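Local structure of translocator protein bipD (Burkholderia pseudomallei, 3NFT) at residues N94-L99 and S277-L282; D138-I143 and E270-Q275; D233-D238 and Q248-A253. The protein is needed for invasion of epithelial cells and survival within host cells, and probably regulates secretion of BipB and BipC and their insertion into the target membrane. All coordinates share one frame; numbering follows the deposited sequence.

Interaction 1: N94-L99 and S277-L282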
loop_
_atom_site.group_PDB
_atom_site.type_symbol
_atom_site.label_atom_id
_atom_site.label_comp_id
_atom_site.label_asym_id
_atom_site.label_seq_id
_atom_site.Cartn_x
_atom_site.Cartn_y
_atom_site.Cartn_z
ATOM N N ASN A 94 1.491 -10.390 -15.843
ATOM C CA ASN A 94 0.305 -10.151 -16.678
ATOM C C ASN A 94 -0.961 -10.121 -15.821
ATOM O O ASN A 94 -1.823 -9.256 -16.010
ATOM C CB ASN A 94 0.162 -11.224 -17.757
ATOM C CG ASN A 94 1.152 -11.074 -18.914
ATOM O OD1 ASN A 94 1.282 -11.995 -19.726
ATOM N ND2 ASN A 94 1.840 -9.942 -19.001
ATOM N N LEU A 95 -1.076 -11.051 -14.877
ATOM C CA LEU A 95 -2.256 -11.099 -14.019
ATOM C C LEU A 95 -2.322 -9.848 -13.127
ATOM O O LEU A 95 -3.369 -9.260 -12.932
ATOM C CB LEU A 95 -2.274 -12.386 -13.191
ATOM C CG LEU A 95 -3.424 -12.586 -12.192
ATOM C CD1 LEU A 95 -4.794 -12.318 -12.820
ATOM C CD2 LEU A 95 -3.387 -13.992 -11.582
ATOM N N LEU A 96 -1.198 -9.454 -12.555
ATOM C CA LEU A 96 -1.176 -8.208 -11.773
ATOM C C LEU A 96 -1.579 -6.993 -12.610
ATOM O O LEU A 96 -2.319 -6.135 -12.148
ATOM C CB LEU A 96 0.200 -7.992 -11.123
ATOM C CG LEU A 96 0.569 -8.945 -9.985
ATOM C CD1 LEU A 96 1.933 -8.591 -9.375
ATOM C CD2 LEU A 96 -0.462 -8.984 -8.892
ATOM N N GLU A 97 -1.098 -6.934 -13.838
ATOM C CA GLU A 97 -1.446 -5.823 -14.738
ATOM C C GLU A 97 -2.958 -5.773 -14.987
ATOM O O GLU A 97 -3.556 -4.690 -15.011
ATOM C CB GLU A 97 -0.657 -5.930 -16.048
ATOM C CG GLU A 97 0.811 -5.565 -15.862
ATOM C CD GLU A 97 1.674 -5.790 -17.102
ATOM O OE1 GLU A 97 1.165 -6.297 -18.128
ATOM O OE2 GLU A 97 2.875 -5.445 -17.050
ATOM N N ARG A 98 -3.584 -6.943 -15.151
ATOM C CA ARG A 98 -5.044 -6.997 -15.341
ATOM C C ARG A 98 -5.790 -6.541 -14.103
ATOM O O ARG A 98 -6.778 -5.823 -14.210
ATOM C CB ARG A 98 -5.500 -8.404 -15.744
ATOM C CG ARG A 98 -4.905 -8.833 -17.064
ATOM C CD ARG A 98 -5.651 -9.978 -17.732
ATOM N NE ARG A 98 -5.628 -11.232 -16.985
ATOM C CZ ARG A 98 -4.617 -12.111 -16.976
ATOM N NH1 ARG A 98 -3.485 -11.894 -17.648
ATOM N NH2 ARG A 98 -4.731 -13.222 -16.273
ATOM N N LEU A 99 -5.314 -6.957 -12.932
ATOM C CA LEU A 99 -5.914 -6.534 -11.658
ATOM C C LEU A 99 -5.781 -5.031 -11.450
ATOM O O LEU A 99 -6.724 -4.367 -11.003
ATOM C CB LEU A 99 -5.302 -7.316 -10.492
ATOM C CG LEU A 99 -5.650 -8.812 -10.467
ATOM C CD1 LEU A 99 -4.709 -9.601 -9.549
ATOM C CD2 LEU A 99 -7.112 -9.022 -10.022
ATOM N N SER A 277 3.784 -18.801 -3.369
ATOM C CA SER A 277 2.649 -18.850 -2.449
ATOM C C SER A 277 2.193 -17.441 -2.070
ATOM O O SER A 277 1.000 -17.135 -2.109
ATOM C CB SER A 277 3.001 -19.685 -1.215
ATOM O OG SER A 277 1.938 -19.678 -0.280
ATOM N N ASN A 278 3.154 -16.566 -1.728
ATOM C CA ASN A 278 2.845 -15.158 -1.453
ATOM C C ASN A 278 2.156 -14.464 -2.638
ATOM O O ASN A 278 1.236 -13.659 -2.449
ATOM C CB ASN A 278 4.105 -14.382 -1.056
ATOM C CG ASN A 278 4.521 -14.626 0.392
ATOM O OD1 ASN A 278 3.761 -15.196 1.186
ATOM N ND2 ASN A 278 5.714 -14.135 0.765
ATOM N N PHE A 279 2.577 -14.779 -3.862
ATOM C CA PHE A 279 1.941 -14.199 -5.027
ATOM C C PHE A 279 0.475 -14.645 -5.125
ATOM O O PHE A 279 -0.423 -13.832 -5.314
ATOM C CB PHE A 279 2.645 -14.559 -6.334
ATOM C CG PHE A 279 1.907 -14.071 -7.535
ATOM C CD1 PHE A 279 2.127 -12.792 -8.044
ATOM C CD2 PHE A 279 0.957 -14.871 -8.157
ATOM C CE1 PHE A 279 1.425 -12.326 -9.143
ATOM C CE2 PHE A 279 0.254 -14.388 -9.275
ATOM C CZ PHE A 279 0.476 -13.115 -9.737
ATOM N N ASP A 280 0.258 -15.941 -4.987
ATOM C CA ASP A 280 -1.107 -16.467 -5.033
ATOM C C ASP A 280 -1.989 -15.789 -3.973
ATOM O O ASP A 280 -3.138 -15.414 -4.250
ATOM C CB ASP A 280 -1.081 -17.974 -4.859
ATOM C CG ASP A 280 -0.521 -18.697 -6.073
ATOM O OD1 ASP A 280 -0.436 -19.948 -6.026
ATOM O OD2 ASP A 280 -0.202 -18.038 -7.096
ATOM N N ASN A 281 -1.462 -15.636 -2.763
ATOM C CA ASN A 281 -2.188 -14.944 -1.697
ATOM C C ASN A 281 -2.450 -13.485 -2.022
ATOM O O ASN A 281 -3.538 -12.968 -1.762
ATOM C CB ASN A 281 -1.421 -15.018 -0.387
ATOM C CG ASN A 281 -1.448 -16.389 0.236
ATOM O OD1 ASN A 281 -2.266 -17.238 -0.126
ATOM N ND2 ASN A 281 -0.550 -16.617 1.186
ATOM N N LEU A 282 -1.465 -12.816 -2.609
ATOM C CA LEU A 282 -1.639 -11.436 -3.079
ATOM C C LEU A 282 -2.792 -11.300 -4.070
ATOM O O LEU A 282 -3.633 -10.410 -3.940
ATOM C CB LEU A 282 -0.346 -10.890 -3.686
ATOM C CG LEU A 282 -0.357 -9.507 -4.360
ATOM C CD1 LEU A 282 -0.731 -8.386 -3.364
ATOM C CD2 LEU A 282 1.004 -9.212 -5.040
#
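Leu96 of helix 76-103 presses its branched end against the rim of the Phe279 ring on helix 244-295, and the two side chains pass alongside each other, pointing opposite ways. The motif is near-parallel helix packing, in which the N-terminal helical hairpin lies against the long coiled coil of the tip protein; the short axes run only 20° apart. Their separation of 11.8 Å is wide for neighbouring helices, and a long, flat phenylalanine suits such a gap because its ring reaches well across it. Phe279 CG stands anti to the backbone N (chi1 174°), which swings the ring out toward the partner helix. Its CE1 atom lies 3.6 Å from Leu96 CG, with both methyls of that leucine close by, while Leu95 CD2 reaches another part of the rim, 4.3 Å from Phe279 CE2. Leucines fit here because their forked ends can fill the space round a ring without bringing polar atoms into a buried interface that has no hydrogen bond across it. Ile137 of helix 121-160 touches both Leu96 and Phe279, so a third helix shares this apolar layer; Val38 touches Leu95 and Phe279. Helix 76-103 thus covers part of helix 244-295, consistent with the N-terminal domain's chaperone role. One turn beyond Phe279, Leu282 crosses Leu96 at about a right angle, its CD2 4.1 Å from Leu96 CD2.

Interaction 2: D138-I143 and E270-Q275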
loop_
_atom_site.group_PDB
_atom_site.type_symbol
_atom_site.label_atom_id
_atom_site.label_comp_id
_atom_site.label_asym_id
_atom_site.label_seq_id
_atom_site.Cartn_x
_atom_site.Cartn_y
_atom_site.Cartn_z
ATOM N N ASP A 138 9.895 -10.007 -10.345
ATOM C CA ASP A 138 11.069 -9.776 -11.171
ATOM C C ASP A 138 12.345 -10.174 -10.461
ATOM O O ASP A 138 13.225 -10.822 -11.056
ATOM C CB ASP A 138 11.159 -8.283 -11.535
ATOM C CG ASP A 138 10.199 -7.872 -12.635
ATOM O OD1 ASP A 138 10.140 -6.645 -12.902
ATOM O OD2 ASP A 138 9.514 -8.722 -13.240
ATOM N N ALA A 139 12.493 -9.743 -9.207
ATOM C CA ALA A 139 13.677 -10.057 -8.422
ATOM C C ALA A 139 13.865 -11.563 -8.335
ATOM O O ALA A 139 14.952 -12.098 -8.572
ATOM C CB ALA A 139 13.557 -9.491 -6.999
ATOM N N TYR A 140 12.810 -12.265 -7.960
ATOM C CA TYR A 140 12.955 -13.684 -7.764
ATOM C C TYR A 140 13.216 -14.424 -9.050
ATOM O O TYR A 140 13.983 -15.388 -9.057
ATOM C CB TYR A 140 11.759 -14.294 -7.018
ATOM C CG TYR A 140 12.151 -14.668 -5.612
ATOM C CD1 TYR A 140 11.747 -13.934 -4.523
ATOM C CD2 TYR A 140 12.983 -15.747 -5.402
ATOM C CE1 TYR A 140 12.138 -14.301 -3.243
ATOM C CE2 TYR A 140 13.380 -16.109 -4.148
ATOM C CZ TYR A 140 12.962 -15.387 -3.077
ATOM O OH TYR A 140 13.419 -15.793 -1.853
ATOM N N ALA A 141 12.594 -13.981 -10.132
ATOM C CA ALA A 141 12.846 -14.566 -11.421
ATOM C C ALA A 141 14.322 -14.405 -11.794
ATOM O O ALA A 141 14.945 -15.333 -12.301
ATOM C CB ALA A 141 11.938 -13.925 -12.497
ATOM N N THR A 142 14.879 -13.212 -11.588
ATOM C CA THR A 142 16.269 -12.960 -11.955
ATOM C C THR A 142 17.202 -13.805 -11.092
ATOM O O THR A 142 18.144 -14.413 -11.580
ATOM C CB THR A 142 16.612 -11.481 -11.760
ATOM O OG1 THR A 142 15.748 -10.693 -12.582
ATOM C CG2 THR A 142 18.059 -11.240 -12.156
ATOM N N ILE A 143 16.930 -13.845 -9.790
ATOM C CA ILE A 143 17.772 -14.606 -8.874
ATOM C C ILE A 143 17.699 -16.098 -9.175
ATOM O O ILE A 143 18.714 -16.783 -9.253
ATOM C CB ILE A 143 17.349 -14.379 -7.421
ATOM C CG1 ILE A 143 17.538 -12.915 -7.038
ATOM C CG2 ILE A 143 18.111 -15.302 -6.457
ATOM C CD1 ILE A 143 16.805 -12.533 -5.793
ATOM N N GLU A 270 13.080 -23.574 -2.262
ATOM C CA GLU A 270 12.031 -23.507 -1.223
ATOM C C GLU A 270 11.594 -22.068 -0.950
ATOM O O GLU A 270 10.422 -21.779 -0.740
ATOM C CB GLU A 270 12.526 -24.182 0.053
ATOM C CG GLU A 270 12.563 -25.691 -0.055
ATOM C CD GLU A 270 13.343 -26.373 1.044
ATOM O OE1 GLU A 270 13.832 -25.692 1.983
ATOM O OE2 GLU A 270 13.475 -27.613 0.957
ATOM N N LYS A 271 12.544 -21.134 -0.965
ATOM C CA LYS A 271 12.223 -19.745 -0.752
ATOM C C LYS A 271 11.444 -19.194 -1.948
ATOM O O LYS A 271 10.517 -18.410 -1.765
ATOM C CB LYS A 271 13.499 -18.948 -0.509
ATOM C CG LYS A 271 14.223 -19.353 0.738
ATOM C CD LYS A 271 15.518 -18.613 0.835
ATOM C CE LYS A 271 16.199 -18.893 2.142
ATOM N NZ LYS A 271 17.615 -18.432 2.054
ATOM N N TYR A 272 11.805 -19.625 -3.165
ATOM C CA TYR A 272 11.087 -19.254 -4.373
ATOM C C TYR A 272 9.631 -19.773 -4.297
ATOM O O TYR A 272 8.699 -19.070 -4.646
ATOM C CB TYR A 272 11.815 -19.834 -5.575
ATOM C CG TYR A 272 11.071 -19.747 -6.863
ATOM C CD1 TYR A 272 10.801 -18.518 -7.472
ATOM C CD2 TYR A 272 10.624 -20.897 -7.506
ATOM C CE1 TYR A 272 10.094 -18.454 -8.679
ATOM C CE2 TYR A 272 9.940 -20.830 -8.710
ATOM C CZ TYR A 272 9.683 -19.614 -9.298
ATOM O OH TYR A 272 8.968 -19.539 -10.474
ATOM N N SER A 273 9.461 -21.005 -3.843
ATOM C CA SER A 273 8.123 -21.566 -3.652
ATOM C C SER A 273 7.282 -20.742 -2.666
ATOM O O SER A 273 6.088 -20.539 -2.877
ATOM C CB SER A 273 8.237 -23.020 -3.198
ATOM O OG SER A 273 8.903 -23.783 -4.188
ATOM N N HIS A 274 7.906 -20.272 -1.590
ATOM C CA HIS A 274 7.251 -19.363 -0.651
ATOM C C HIS A 274 6.841 -18.047 -1.326
ATOM O O HIS A 274 5.728 -17.549 -1.112
ATOM C CB HIS A 274 8.114 -19.102 0.591
ATOM C CG HIS A 274 7.492 -18.145 1.551
ATOM N ND1 HIS A 274 7.909 -16.835 1.670
ATOM C CD2 HIS A 274 6.460 -18.294 2.415
ATOM C CE1 HIS A 274 7.179 -16.228 2.590
ATOM N NE2 HIS A 274 6.289 -17.089 3.050
ATOM N N GLN A 275 7.704 -17.497 -2.176
ATOM C CA GLN A 275 7.355 -16.328 -2.955
ATOM C C GLN A 275 6.153 -16.593 -3.859
ATOM O O GLN A 275 5.276 -15.755 -3.955
ATOM C CB GLN A 275 8.566 -15.813 -3.780
ATOM C CG GLN A 275 8.286 -15.113 -5.123
ATOM C CD GLN A 275 7.529 -13.818 -4.998
ATOM O OE1 GLN A 275 7.533 -13.166 -3.928
ATOM N NE2 GLN A 275 6.874 -13.411 -6.095
#
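An unusual chi1 of -108° carries the Tyr140 ring across to helix 244-295, where it meets Lys271, Tyr272 and Gln275. Gln275 answers with a chain that leaves nearly anti to its backbone N (chi1 150°) and then bends at chi2, which lays its CB and CG methylenes along the tyrosine. CB sits over one face of the Tyr140 ring, 4.1 Å from the centroid, in a CH-pi contact displaced toward the rim; CG comes 3.7 Å from Tyr140 CD1. Glutamine suits this place because its aliphatic stem packs on the ring like a hydrocarbon. Its amide plane lies nearly parallel to the ring. This is the heart of the antiparallel coiled coil formed by helices 121-160 and 244-295; locally, the axes of 138-143 and 270-275 pass 10.8 Å apart at 156°. Tyr140 lies so close to the opposite backbone that its CE2 is 3.9 Å from Tyr272 CA, and its CD2 meets the edge of the Tyr272 ring at CD1. The tyrosine hydroxyl passes Lys271 CB at 3.4 Å and hydrogen-bonds Glu208 OE2, while Lys271 NZ hydrogen-bonds the backbone O of the same Glu208. A tyrosine thus fills the interface with its ring and still gives its buried hydroxyl a polar partner. Trp205 packs against Tyr140 from helix 202-209, whereas Tyr272 turns to Val85 and His88 of helix 76-103 and to Pro43 and Leu47 of helix 41-56.

Interaction 3: D233-D238 and Q248-A253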
loop_
_atom_site.group_PDB
_atom_site.type_symbol
_atom_site.label_atom_id
_atom_site.label_comp_id
_atom_site.label_asym_id
_atom_site.label_seq_id
_atom_site.Cartn_x
_atom_site.Cartn_y
_atom_site.Cartn_z
ATOM N N ASP A 233 40.509 -27.028 -5.300
ATOM C CA ASP A 233 41.694 -27.252 -4.460
ATOM C C ASP A 233 41.855 -28.688 -3.967
ATOM O O ASP A 233 42.938 -29.064 -3.497
ATOM C CB ASP A 233 41.667 -26.337 -3.244
ATOM C CG ASP A 233 41.837 -24.889 -3.592
ATOM O OD1 ASP A 233 41.559 -24.078 -2.680
ATOM O OD2 ASP A 233 42.233 -24.536 -4.742
ATOM N N SER A 234 40.816 -29.512 -4.114
ATOM C CA SER A 234 40.901 -30.916 -3.727
ATOM C C SER A 234 41.680 -31.775 -4.720
ATOM O O SER A 234 42.045 -32.904 -4.406
ATOM C CB SER A 234 39.502 -31.526 -3.533
ATOM O OG SER A 234 38.846 -31.732 -4.784
ATOM N N LEU A 235 41.860 -31.270 -5.937
ATOM C CA LEU A 235 42.330 -32.093 -7.048
ATOM C C LEU A 235 43.843 -32.261 -7.042
ATOM O O LEU A 235 44.590 -31.315 -6.717
ATOM C CB LEU A 235 41.916 -31.483 -8.363
ATOM C CG LEU A 235 40.425 -31.657 -8.647
ATOM C CD1 LEU A 235 39.946 -30.568 -9.571
ATOM C CD2 LEU A 235 40.171 -33.111 -9.180
ATOM N N PRO A 236 44.314 -33.452 -7.425
ATOM C CA PRO A 236 45.736 -33.687 -7.670
ATOM C C PRO A 236 46.087 -33.175 -9.056
ATOM O O PRO A 236 45.212 -32.722 -9.801
ATOM C CB PRO A 236 45.824 -35.206 -7.610
ATOM C CG PRO A 236 44.556 -35.621 -8.308
ATOM C CD PRO A 236 43.513 -34.627 -7.829
ATOM N N PRO A 237 47.365 -33.266 -9.432
ATOM C CA PRO A 237 47.792 -32.819 -10.768
ATOM C C PRO A 237 47.502 -33.832 -11.874
ATOM O O PRO A 237 47.034 -34.930 -11.565
ATOM C CB PRO A 237 49.304 -32.606 -10.588
ATOM C CG PRO A 237 49.621 -33.530 -9.570
ATOM C CD PRO A 237 48.510 -33.584 -8.577
ATOM N N ASP A 238 47.709 -33.453 -13.127
ATOM C CA ASP A 238 47.604 -34.431 -14.218
ATOM C C ASP A 238 48.467 -35.675 -13.990
ATOM O O ASP A 238 49.520 -35.640 -13.328
ATOM C CB ASP A 238 47.918 -33.811 -15.575
ATOM C CG ASP A 238 46.866 -32.863 -16.057
ATOM O OD1 ASP A 238 47.164 -32.057 -16.994
ATOM O OD2 ASP A 238 45.723 -32.924 -15.549
ATOM N N GLN A 248 38.534 -42.995 -3.601
ATOM C CA GLN A 248 37.235 -42.908 -2.964
ATOM C C GLN A 248 37.207 -41.834 -1.893
ATOM O O GLN A 248 36.203 -41.172 -1.716
ATOM C CB GLN A 248 36.820 -44.275 -2.397
ATOM C CG GLN A 248 36.479 -45.250 -3.525
ATOM C CD GLN A 248 36.011 -46.630 -3.058
ATOM O OE1 GLN A 248 36.292 -47.060 -1.937
ATOM N NE2 GLN A 248 35.329 -47.346 -3.945
ATOM N N ALA A 249 38.327 -41.662 -1.177
ATOM C CA ALA A 249 38.413 -40.598 -0.196
ATOM C C ALA A 249 38.269 -39.237 -0.869
ATOM O O ALA A 249 37.580 -38.344 -0.344
ATOM C CB ALA A 249 39.736 -40.650 0.551
ATOM N N TRP A 250 38.946 -39.055 -2.004
ATOM C CA TRP A 250 38.846 -37.816 -2.750
ATOM C C TRP A 250 37.407 -37.605 -3.267
ATOM O O TRP A 250 36.828 -36.533 -3.145
ATOM C CB TRP A 250 39.861 -37.773 -3.913
ATOM C CG TRP A 250 39.509 -36.639 -4.828
ATOM C CD1 TRP A 250 39.750 -35.306 -4.622
ATOM C CD2 TRP A 250 38.691 -36.714 -6.010
ATOM N NE1 TRP A 250 39.199 -34.568 -5.637
ATOM C CE2 TRP A 250 38.538 -35.402 -6.499
ATOM C CE3 TRP A 250 38.125 -37.770 -6.720
ATOM C CZ2 TRP A 250 37.796 -35.115 -7.646
ATOM C CZ3 TRP A 250 37.400 -37.491 -7.861
ATOM C CH2 TRP A 250 37.233 -36.182 -8.311
ATOM N N ASN A 251 36.831 -38.662 -3.830
ATOM C CA ASN A 251 35.475 -38.611 -4.396
ATOM C C ASN A 251 34.481 -38.234 -3.310
ATOM O O ASN A 251 33.577 -37.450 -3.521
ATOM C CB ASN A 251 35.135 -39.975 -5.003
ATOM C CG ASN A 251 33.906 -39.966 -5.889
ATOM O OD1 ASN A 251 33.394 -38.911 -6.283
ATOM N ND2 ASN A 251 33.457 -41.164 -6.255
ATOM N N THR A 252 34.679 -38.780 -2.112
ATOM C CA THR A 252 33.792 -38.462 -1.005
ATOM C C THR A 252 33.877 -36.983 -0.638
ATOM O O THR A 252 32.863 -36.330 -0.407
ATOM C CB THR A 252 34.066 -39.366 0.199
ATOM O OG1 THR A 252 33.769 -40.727 -0.177
ATOM C CG2 THR A 252 33.235 -38.952 1.418
ATOM N N ALA A 253 35.092 -36.443 -0.583
ATOM C CA ALA A 253 35.227 -35.025 -0.302
ATOM C C ALA A 253 34.586 -34.177 -1.387
ATOM O O ALA A 253 33.909 -33.196 -1.097
ATOM C CB ALA A 253 36.692 -34.657 -0.137
#
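Trp250 extends its indole from helix 244-295 over to the loop after helix 226-233, where the ring meets Ser234 and Leu235. Its NE1 donates a hydrogen bond of 3.0 Å to Ser234 OG; the bond is bent, with an angle of 144° at the hydrogen, and the oxygen lies 20° out of the indole plane. Serine suits the spot because its small hydroxyl serves two partners: a chi1 of 73° places OG where it meets both Trp250 NE1 and Met231 O. The contact closes the short connection through strand 240-243, an edge strand of the three-stranded antiparallel sheet 165-168, 172-175, 240-243, onto the beginning of helix 244-295. Beside the polar bond, Leu235 CD2 approaches the benzene half of the indole, 3.5 Å from Trp250 CZ2, and the two side chains cross obliquely. A leucine fits there since Ile180 and Ile184 of helix 177-189 and Ile175 of strand 172-175 also pack on it. Tryptophan can serve both surroundings, offering one N-H to the loop and a broad hydrocarbon surface to the interior; the rings of Trp242 and Phe254 meet it as well.

All three interactions use helix 244-295, which runs much of the length of the elongated molecule. Along the chain they are nested: residues 94-99 pair with 277-282, inside that loop 138-143 pair with 270-275, and innermost 233-238 pair with 248-253. Interactions 1 and 2 are neighbours, with centres 14 Å apart, and join helices 76-103 and 121-160 in turn to the same long helix; both also touch the second subunit. Interaction 3 lies across the chain's centre from interaction 1, about 48 Å between centres and 34 Å from that of interaction 2. One helix, itself half of the coiled coil, thus carries the N-terminal hairpin, helix 121-160 and the mixed helix-and-strand region.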